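Local structure of peptide amidase (1M22) at residues G452-G456 / L457-L461; P291-E294 / Q295-T298; A111-V114 / R115-D119. The protein probably hydrolyses carboxamide bonds, releasing ammonia from the C-terminal amide groups of peptides, as an enzyme of the amidase signature family. All coordinates share one frame; numbering follows the deposited sequence.

Contact 1: G452-G456 / L457-L461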
ATOM      1  N   GLY A 452       5.133 -14.415 -10.551  1.00  8.98           N
ATOM      2  CA  GLY A 452       4.985 -14.802 -11.941  1.00  9.52           C
ATOM      3  C   GLY A 452       3.908 -14.014 -12.650  1.00  9.98           C
ATOM      4  O   GLY A 452       3.481 -12.958 -12.186  1.00  8.25           O
ATOM      5  N   GLN A 453       3.472 -14.534 -13.790  1.00  9.92           N
ATOM      6  CA  GLN A 453       2.436 -13.884 -14.573  1.00 10.55           C
ATOM      7  C   GLN A 453       1.553 -14.924 -15.236  1.00 11.14           C
ATOM      8  O   GLN A 453       1.950 -16.078 -15.400  1.00 12.45           O
ATOM      9  CB  GLN A 453       3.055 -13.004 -15.669  1.00 12.36           C
ATOM     10  CG  GLN A 453       3.894 -11.841 -15.166  1.00 18.01           C
ATOM     11  CD  GLN A 453       4.502 -11.022 -16.295  1.00 20.70           C
ATOM     12  OE1 GLN A 453       5.125  -9.986 -16.059  1.00 24.19           O
ATOM     13  NE2 GLN A 453       4.326 -11.487 -17.528  1.00 22.84           N
ATOM     14  N   ILE A 454       0.347 -14.506 -15.592  1.00  9.93           N
ATOM     15  CA  ILE A 454      -0.597 -15.351 -16.306  1.00 11.47           C
ATOM     16  C   ILE A 454      -0.993 -14.491 -17.501  1.00 13.86           C
ATOM     17  O   ILE A 454      -1.536 -13.397 -17.335  1.00 12.10           O
ATOM     18  CB  ILE A 454      -1.855 -15.677 -15.468  1.00 10.79           C
ATOM     19  CG1 ILE A 454      -1.463 -16.499 -14.237  1.00 11.83           C
ATOM     20  CG2 ILE A 454      -2.862 -16.446 -16.325  1.00 13.61           C
ATOM     21  CD1 ILE A 454      -2.616 -16.812 -13.303  1.00 11.82           C
ATOM     22  N   ASP A 455      -0.682 -14.972 -18.698  1.00 15.44           N
ATOM     23  CA  ASP A 455      -0.999 -14.244 -19.922  1.00 17.34           C
ATOM     24  C   ASP A 455      -0.413 -12.831 -19.916  1.00 14.51           C
ATOM     25  O   ASP A 455      -1.041 -11.889 -20.403  1.00 16.14           O
ATOM     26  CB  ASP A 455      -2.515 -14.172 -20.116  1.00 21.75           C
ATOM     27  CG  ASP A 455      -3.153 -15.541 -20.253  1.00 27.30           C
ATOM     28  OD1 ASP A 455      -2.711 -16.320 -21.123  1.00 31.12           O
ATOM     29  OD2 ASP A 455      -4.100 -15.836 -19.493  1.00 31.67           O
ATOM     30  N   GLY A 456       0.784 -12.688 -19.354  1.00 13.24           N
ATOM     31  CA  GLY A 456       1.442 -11.392 -19.316  1.00 11.78           C
ATOM     32  C   GLY A 456       1.049 -10.455 -18.186  1.00 10.71           C
ATOM     33  O   GLY A 456       1.583  -9.352 -18.085  1.00 13.80           O
ATOM     34  N   LEU A 457       0.124 -10.883 -17.333  1.00  9.75           N
ATOM     35  CA  LEU A 457      -0.328 -10.051 -16.220  1.00  9.10           C
ATOM     36  C   LEU A 457       0.222 -10.605 -14.902  1.00  8.36           C
ATOM     37  O   LEU A 457       0.112 -11.798 -14.627  1.00  9.01           O
ATOM     38  CB  LEU A 457      -1.857 -10.009 -16.200  1.00  7.91           C
ATOM     39  CG  LEU A 457      -2.493  -9.435 -17.477  1.00 10.60           C
ATOM     40  CD1 LEU A 457      -4.005  -9.558 -17.398  1.00 10.95           C
ATOM     41  CD2 LEU A 457      -2.080  -7.979 -17.656  1.00 11.79           C
ATOM     42  N   PRO A 458       0.818  -9.737 -14.069  1.00  7.09           N
ATOM     43  CA  PRO A 458       1.392 -10.158 -12.787  1.00  6.40           C
ATOM     44  C   PRO A 458       0.474 -10.824 -11.775  1.00  6.12           C
ATOM     45  O   PRO A 458      -0.700 -10.479 -11.644  1.00  6.80           O
ATOM     46  CB  PRO A 458       1.967  -8.864 -12.221  1.00  7.47           C
ATOM     47  CG  PRO A 458       2.294  -8.063 -13.433  1.00  8.24           C
ATOM     48  CD  PRO A 458       1.096  -8.311 -14.317  1.00  6.95           C
ATOM     49  N   VAL A 459       1.062 -11.765 -11.043  1.00  6.27           N
ATOM     50  CA  VAL A 459       0.397 -12.493  -9.968  1.00  7.56           C
ATOM     51  C   VAL A 459       1.373 -12.464  -8.791  1.00  6.82           C
ATOM     52  O   VAL A 459       2.588 -12.563  -8.982  1.00  7.65           O
ATOM     53  CB  VAL A 459       0.115 -13.964 -10.348  1.00 11.07           C
ATOM     54  CG1 VAL A 459      -0.445 -14.715  -9.151  1.00 15.38           C
ATOM     55  CG2 VAL A 459      -0.867 -14.019 -11.507  1.00 14.66           C
ATOM     56  N   GLY A 460       0.844 -12.314  -7.583  1.00  6.82           N
ATOM     57  CA  GLY A 460       1.702 -12.265  -6.414  1.00  6.20           C
ATOM     58  C   GLY A 460       1.447 -13.348  -5.387  1.00  6.66           C
ATOM     59  O   GLY A 460       0.387 -13.981  -5.370  1.00  7.78           O
ATOM     60  N   LEU A 461       2.452 -13.572  -4.547  1.00  5.34           N
ATOM     61  CA  LEU A 461       2.377 -14.541  -3.459  1.00  6.16           C
ATOM     62  C   LEU A 461       2.227 -13.734  -2.170  1.00  6.42           C
ATOM     63  O   LEU A 461       3.077 -12.891  -1.837  1.00  6.31           O
ATOM     64  CB  LEU A 461       3.653 -15.385  -3.396  1.00  6.54           C
ATOM     65  CG  LEU A 461       3.701 -16.430  -2.278  1.00  7.84           C
ATOM     66  CD1 LEU A 461       2.618 -17.477  -2.501  1.00  9.37           C
ATOM     67  CD2 LEU A 461       5.075 -17.076  -2.255  1.00  9.84           C
TER
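Leu457 meets Ile454 at the turn end of a β hairpin, where the two form an antiparallel hydrogen-bonded pair. Ile454 N gives a bond of 2.9 Å to Leu457 O, and Leu457 N returns one of 3.0 Å to Ile454 O. Between them Asp455 and Gly456 make a type I' turn. Both have positive phi, which glycine tolerates easily and aspartate better than most residues, and Asp455 OD2 is also held by a salt bridge to Arg287. Leu457 CB rests 3.6 Å from Ile454 O, and CD2 lies 3.9 Å from Gly456 O. Further along, Val459 N binds Gly452 O at 2.9 Å. Gly452 has a phi of 143°, where a side chain would collide with the preceding carbonyl oxygen. Val459 then lays CG2 obliquely over the Ile454 side chain, 3.7 Å from CG1. CG2 lies beside the backbone N (anti to the carbonyl carbon), which turns this methyl toward Ile454. Ile454, Leu457 and Val459 share one face of the sheet; Met289 and Leu292 of helix 289-302 cover part of it. On the other face Gln453 sets CG 3.8 Å from Pro458 CA. The chemistry thus divides the work: backbone bonds fix the pairing of the strands, while the β-branched Ile454 and Val459, well suited to β strands, together with Leu457 give the hairpin an apolar face for the helix.

Contact 2: P291-E294 / Q295-T298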
ATOM      1  N   PRO A 291      -0.057 -23.897 -11.771  1.00 12.01           N
ATOM      2  CA  PRO A 291       1.388 -24.015 -12.004  1.00 13.79           C
ATOM      3  C   PRO A 291       2.218 -23.027 -11.189  1.00 12.59           C
ATOM      4  O   PRO A 291       3.299 -23.361 -10.698  1.00 13.45           O
ATOM      5  CB  PRO A 291       1.521 -23.763 -13.505  1.00 14.50           C
ATOM      6  CG  PRO A 291       0.186 -24.182 -14.050  1.00 17.00           C
ATOM      7  CD  PRO A 291      -0.767 -23.623 -13.031  1.00 13.66           C
ATOM      8  N   LEU A 292       1.709 -21.808 -11.055  1.00 12.91           N
ATOM      9  CA  LEU A 292       2.422 -20.776 -10.317  1.00 11.79           C
ATOM     10  C   LEU A 292       2.488 -21.045  -8.824  1.00 10.74           C
ATOM     11  O   LEU A 292       3.563 -20.982  -8.227  1.00 10.09           O
ATOM     12  CB  LEU A 292       1.776 -19.411 -10.556  1.00 13.57           C
ATOM     13  CG  LEU A 292       1.859 -18.874 -11.986  1.00 15.31           C
ATOM     14  CD1 LEU A 292       1.142 -17.540 -12.067  1.00 19.19           C
ATOM     15  CD2 LEU A 292       3.318 -18.730 -12.400  1.00 17.75           C
ATOM     16  N   ILE A 293       1.352 -21.357  -8.212  1.00 11.68           N
ATOM     17  CA  ILE A 293       1.351 -21.603  -6.779  1.00 11.56           C
ATOM     18  C   ILE A 293       2.068 -22.910  -6.438  1.00 12.07           C
ATOM     19  O   ILE A 293       2.665 -23.024  -5.368  1.00 12.23           O
ATOM     20  CB  ILE A 293      -0.091 -21.587  -6.203  1.00 12.66           C
ATOM     21  CG1 ILE A 293      -0.036 -21.514  -4.675  1.00 12.60           C
ATOM     22  CG2 ILE A 293      -0.868 -22.800  -6.671  1.00 13.62           C
ATOM     23  CD1 ILE A 293       0.609 -20.244  -4.142  1.00 13.29           C
ATOM     24  N   GLU A 294       2.029 -23.887  -7.342  1.00 13.15           N
ATOM     25  CA  GLU A 294       2.727 -25.150  -7.106  1.00 15.31           C
ATOM     26  C   GLU A 294       4.228 -24.891  -7.113  1.00 13.72           C
ATOM     27  O   GLU A 294       4.967 -25.404  -6.268  1.00 13.99           O
ATOM     28  CB  GLU A 294       2.397 -26.175  -8.194  1.00 18.72           C
ATOM     29  CG  GLU A 294       1.072 -26.878  -8.015  1.00 26.83           C
ATOM     30  CD  GLU A 294       0.799 -27.886  -9.114  1.00 30.64           C
ATOM     31  OE1 GLU A 294       0.801 -27.487 -10.297  1.00 35.12           O
ATOM     32  OE2 GLU A 294       0.583 -29.074  -8.797  1.00 33.90           O
ATOM     33  N   GLN A 295       4.678 -24.089  -8.073  1.00 12.27           N
ATOM     34  CA  GLN A 295       6.092 -23.765  -8.175  1.00 12.28           C
ATOM     35  C   GLN A 295       6.538 -22.986  -6.942  1.00 11.20           C
ATOM     36  O   GLN A 295       7.629 -23.213  -6.422  1.00 11.81           O
ATOM     37  CB  GLN A 295       6.361 -22.937  -9.431  1.00 14.94           C
ATOM     38  CG  GLN A 295       7.835 -22.665  -9.674  1.00 21.74           C
ATOM     39  CD  GLN A 295       8.643 -23.941  -9.829  1.00 26.53           C
ATOM     40  OE1 GLN A 295       8.350 -24.775 -10.688  1.00 30.17           O
ATOM     41  NE2 GLN A 295       9.667 -24.098  -8.998  1.00 28.46           N
ATOM     42  N   ALA A 296       5.694 -22.066  -6.482  1.00 10.76           N
ATOM     43  CA  ALA A 296       6.019 -21.265  -5.306  1.00 10.26           C
ATOM     44  C   ALA A 296       6.184 -22.153  -4.078  1.00  8.92           C
ATOM     45  O   ALA A 296       7.112 -21.970  -3.294  1.00 10.05           O
ATOM     46  CB  ALA A 296       4.931 -20.235  -5.058  1.00 11.59           C
ATOM     47  N   ALA A 297       5.279 -23.111  -3.910  1.00 10.25           N
ATOM     48  CA  ALA A 297       5.354 -24.020  -2.773  1.00  9.81           C
ATOM     49  C   ALA A 297       6.659 -24.806  -2.837  1.00 10.56           C
ATOM     50  O   ALA A 297       7.334 -24.993  -1.824  1.00 11.13           O
ATOM     51  CB  ALA A 297       4.165 -24.969  -2.778  1.00 11.12           C
ATOM     52  N   THR A 298       7.016 -25.266  -4.033  1.00 11.25           N
ATOM     53  CA  THR A 298       8.249 -26.019  -4.211  1.00 11.74           C
ATOM     54  C   THR A 298       9.461 -25.161  -3.853  1.00 11.06           C
ATOM     55  O   THR A 298      10.383 -25.633  -3.186  1.00 11.95           O
ATOM     56  CB  THR A 298       8.386 -26.524  -5.660  1.00 12.43           C
ATOM     57  OG1 THR A 298       7.340 -27.467  -5.929  1.00 15.00           O
ATOM     58  CG2 THR A 298       9.737 -27.197  -5.877  1.00 13.69           C
TER
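Gln295 and Pro291 meet one turn apart, and they do so without the flat end of the glutamine. Neither the Gln295 carboxamide nor the Glu294 carboxylate lays a face or an edge on the facing segment; the planar groups that take part are the peptide carbonyls. Above the plane of the Pro291 carbonyl stands Gln295 N, 3.1 Å from its O and 35° out of that plane, and Gln295 CB touches the same oxygen at 3.3 Å. From there CG runs anti to the backbone N (chi1 -175°) and the chain bends, sending the amide onward along the helix, where NE2 makes a weak hydrogen bond to Glu299. Two further i to i+4 bonds follow: Ala297 N to Ile293 O and Thr298 N to Glu294 O, both 3.0 Å. The threonine hydroxyl lies alongside its own backbone N, which brings OG1 to 3.2 Å from Glu294 O. Pro291 suits the first turn, where its missing N-H costs little. Long polar Glu294 and Gln295 suit the exposed side, whereas the small Ala296 lets the helix approach Met451 closely. Ile293 CD1 stays a loose 4.4 Å from Ala296 CB, both belonging to the buried side. Such i to i+4 bonding with polar and apolar sides is that of an amphipathic α helix, here the connecting helix 289-302 of a β-α-β unit between the parallel strands 275-279 and 306-310.

Contact 3: A111-V114 / R115-D119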
ATOM      1  N   ALA A 111       2.251  14.860   7.145  1.00  7.22           N
ATOM      2  CA  ALA A 111       1.782  13.796   8.025  1.00  7.00           C
ATOM      3  C   ALA A 111       3.019  13.324   8.794  1.00  7.25           C
ATOM      4  O   ALA A 111       4.151  13.532   8.351  1.00  7.90           O
ATOM      5  CB  ALA A 111       1.220  12.649   7.203  1.00  8.69           C
ATOM      6  N   TYR A 112       2.812  12.678   9.933  1.00  7.75           N
ATOM      7  CA  TYR A 112       3.936  12.201  10.729  1.00  7.94           C
ATOM      8  C   TYR A 112       4.926  11.361   9.922  1.00  6.93           C
ATOM      9  O   TYR A 112       6.131  11.604   9.969  1.00  7.51           O
ATOM     10  CB  TYR A 112       3.438  11.384  11.925  1.00  9.18           C
ATOM     11  CG  TYR A 112       4.552  10.980  12.866  1.00 11.90           C
ATOM     12  CD1 TYR A 112       5.117  11.907  13.738  1.00 14.35           C
ATOM     13  CD2 TYR A 112       5.072   9.685  12.852  1.00 11.65           C
ATOM     14  CE1 TYR A 112       6.176  11.559  14.572  1.00 16.21           C
ATOM     15  CE2 TYR A 112       6.133   9.326  13.683  1.00 12.66           C
ATOM     16  CZ  TYR A 112       6.677  10.271  14.536  1.00 17.03           C
ATOM     17  OH  TYR A 112       7.736   9.939  15.347  1.00 21.80           O
ATOM     18  N   LEU A 113       4.434  10.380   9.171  1.00  6.84           N
ATOM     19  CA  LEU A 113       5.345   9.532   8.410  1.00  6.64           C
ATOM     20  C   LEU A 113       6.099  10.304   7.332  1.00  6.28           C
ATOM     21  O   LEU A 113       7.205   9.918   6.950  1.00  7.31           O
ATOM     22  CB  LEU A 113       4.597   8.339   7.806  1.00  6.81           C
ATOM     23  CG  LEU A 113       3.611   8.539   6.659  1.00  6.91           C
ATOM     24  CD1 LEU A 113       4.358   8.586   5.329  1.00  7.97           C
ATOM     25  CD2 LEU A 113       2.638   7.375   6.651  1.00  8.50           C
ATOM     26  N   VAL A 114       5.514  11.395   6.846  1.00  6.97           N
ATOM     27  CA  VAL A 114       6.178  12.204   5.833  1.00  7.12           C
ATOM     28  C   VAL A 114       7.307  12.990   6.500  1.00  8.64           C
ATOM     29  O   VAL A 114       8.379  13.166   5.918  1.00  8.93           O
ATOM     30  CB  VAL A 114       5.186  13.159   5.136  1.00  7.38           C
ATOM     31  CG1 VAL A 114       5.928  14.105   4.202  1.00  8.99           C
ATOM     32  CG2 VAL A 114       4.170  12.345   4.349  1.00  7.50           C
ATOM     33  N   ARG A 115       7.070  13.455   7.724  1.00  7.81           N
ATOM     34  CA  ARG A 115       8.105  14.175   8.453  1.00  9.12           C
ATOM     35  C   ARG A 115       9.268  13.207   8.678  1.00  8.94           C
ATOM     36  O   ARG A 115      10.433  13.582   8.555  1.00  9.12           O
ATOM     37  CB  ARG A 115       7.572  14.687   9.796  1.00 11.04           C
ATOM     38  CG  ARG A 115       6.446  15.707   9.655  1.00 12.97           C
ATOM     39  CD  ARG A 115       6.321  16.604  10.882  1.00 16.88           C
ATOM     40  NE  ARG A 115       5.870  15.898  12.079  1.00 20.63           N
ATOM     41  CZ  ARG A 115       4.620  15.497  12.289  1.00 22.67           C
ATOM     42  NH1 ARG A 115       3.682  15.729  11.380  1.00 23.40           N
ATOM     43  NH2 ARG A 115       4.302  14.874  13.416  1.00 24.69           N
ATOM     44  N   ARG A 116       8.954  11.952   8.988  1.00  7.68           N
ATOM     45  CA  ARG A 116      10.006  10.966   9.198  1.00  8.48           C
ATOM     46  C   ARG A 116      10.787  10.705   7.910  1.00  7.94           C
ATOM     47  O   ARG A 116      12.012  10.599   7.936  1.00  9.40           O
ATOM     48  CB  ARG A 116       9.431   9.647   9.718  1.00 10.70           C
ATOM     49  CG  ARG A 116       8.898   9.704  11.142  1.00 13.47           C
ATOM     50  CD  ARG A 116       8.601   8.306  11.663  1.00 17.71           C
ATOM     51  NE  ARG A 116       9.817   7.521  11.866  1.00 21.50           N
ATOM     52  CZ  ARG A 116      10.670   7.708  12.869  1.00 25.25           C
ATOM     53  NH1 ARG A 116      10.446   8.656  13.768  1.00 26.58           N
ATOM     54  NH2 ARG A 116      11.750   6.945  12.974  1.00 26.51           N
ATOM     55  N   LEU A 117      10.088  10.605   6.783  1.00  7.27           N
ATOM     56  CA  LEU A 117      10.760  10.361   5.508  1.00  7.50           C
ATOM     57  C   LEU A 117      11.660  11.529   5.126  1.00  7.94           C
ATOM     58  O   LEU A 117      12.781  11.328   4.663  1.00  8.33           O
ATOM     59  CB  LEU A 117       9.732  10.112   4.403  1.00  6.81           C
ATOM     60  CG  LEU A 117       9.050   8.744   4.444  1.00  6.94           C
ATOM     61  CD1 LEU A 117       7.877   8.735   3.485  1.00  8.43           C
ATOM     62  CD2 LEU A 117      10.052   7.656   4.090  1.00  7.64           C
ATOM     63  N   ARG A 118      11.176  12.750   5.318  1.00  8.19           N
ATOM     64  CA  ARG A 118      11.984  13.909   4.977  1.00  8.27           C
ATOM     65  C   ARG A 118      13.185  14.043   5.908  1.00 10.06           C
ATOM     66  O   ARG A 118      14.274  14.409   5.462  1.00 10.42           O
ATOM     67  CB  ARG A 118      11.124  15.178   4.968  1.00 10.56           C
ATOM     68  CG  ARG A 118      10.330  15.314   3.668  1.00 11.01           C
ATOM     69  CD  ARG A 118       9.413  16.524   3.638  1.00 13.53           C
ATOM     70  NE  ARG A 118       9.094  16.893   2.260  1.00 16.41           N
ATOM     71  CZ  ARG A 118       7.943  17.431   1.869  1.00 15.43           C
ATOM     72  NH1 ARG A 118       6.979  17.665   2.752  1.00 16.37           N
ATOM     73  NH2 ARG A 118       7.757  17.741   0.593  1.00 15.48           N
ATOM     74  N   ASP A 119      13.006  13.730   7.189  1.00  9.50           N
ATOM     75  CA  ASP A 119      14.121  13.803   8.127  1.00 11.33           C
ATOM     76  C   ASP A 119      15.170  12.761   7.731  1.00  9.94           C
ATOM     77  O   ASP A 119      16.366  12.965   7.934  1.00 11.31           O
ATOM     78  CB  ASP A 119      13.649  13.552   9.563  1.00 13.72           C
ATOM     79  CG  ASP A 119      12.766  14.666  10.090  1.00 20.66           C
ATOM     80  OD1 ASP A 119      13.050  15.843   9.786  1.00 24.20           O
ATOM     81  OD2 ASP A 119      11.795  14.365  10.818  1.00 25.44           O
TER
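Arg115 folds back over Tyr112 in the first turn of helix 112-119, the helix of a β-α-β unit between strands 82-86 and 123-128; Ala111 is its N-cap residue. Arg115 N binds Ala111 O at 3.0 Å. The arginine chain bends at chi3 (-68°), so that Tyr112 CA lies over one face of the guanidinium, 3.7 Å from CZ. NH2 comes to the edge of the Tyr112 ring, in its plane and 3.1 Å from CD1, with the two planes 78° apart. A weak bond from NH1 to Asp110 O helps hold this pose. Arg116 takes the other flank of the tyrosine: CD lies 3.3 Å from CE2, and CG makes an off-centre CH-π contact. NH1 reaches Tyr112 OH in a weak hydrogen bond of 3.4 Å, while NE gives a hydrogen bond to Ala240 O. A tyrosine fits here because its ring takes the Arg115 NH2 at one edge and the Arg116 methylenes obliquely, while its hydroxyl gives Arg116 a polar partner. Leu117 turns inward, side by side with Leu113, their CD1 atoms 4.0 Å apart. Leu117 packs on Leu83 and Leu85, and the Leu113 side chain is about 9 Å from that of the active-site Lys86. Arg118 runs extended beside Val114, its CB and CG passing close to Val114 O, while its charged end serves salt bridges to Asp110 and Glu61. At that end, NH1 sits 4.0 Å from Val114 CG1.

In the fold
Along the chain contact 3 comes first, then contact 2, then contact 1, all inside the amidase domain. Contacts 1 and 2 are neighbours, their centres 12 Å apart: helix 289-302 lies against the hairpin of strands 446-454 and 457-464, with Leu292 CD1 3.5 Å from Ile454 CG1 and Ile293 CD1 3.8 Å from Leu461 CD1. Contact 3 sits on the opposite side of the chain's centre, 33 Å from contact 1 and 39 Å from contact 2 between centres. What unites them is the eleven-stranded mixed sheet: the hairpin is part of it, and each helix connects two of its strands, contact 3 nearer the catalytic Lys86.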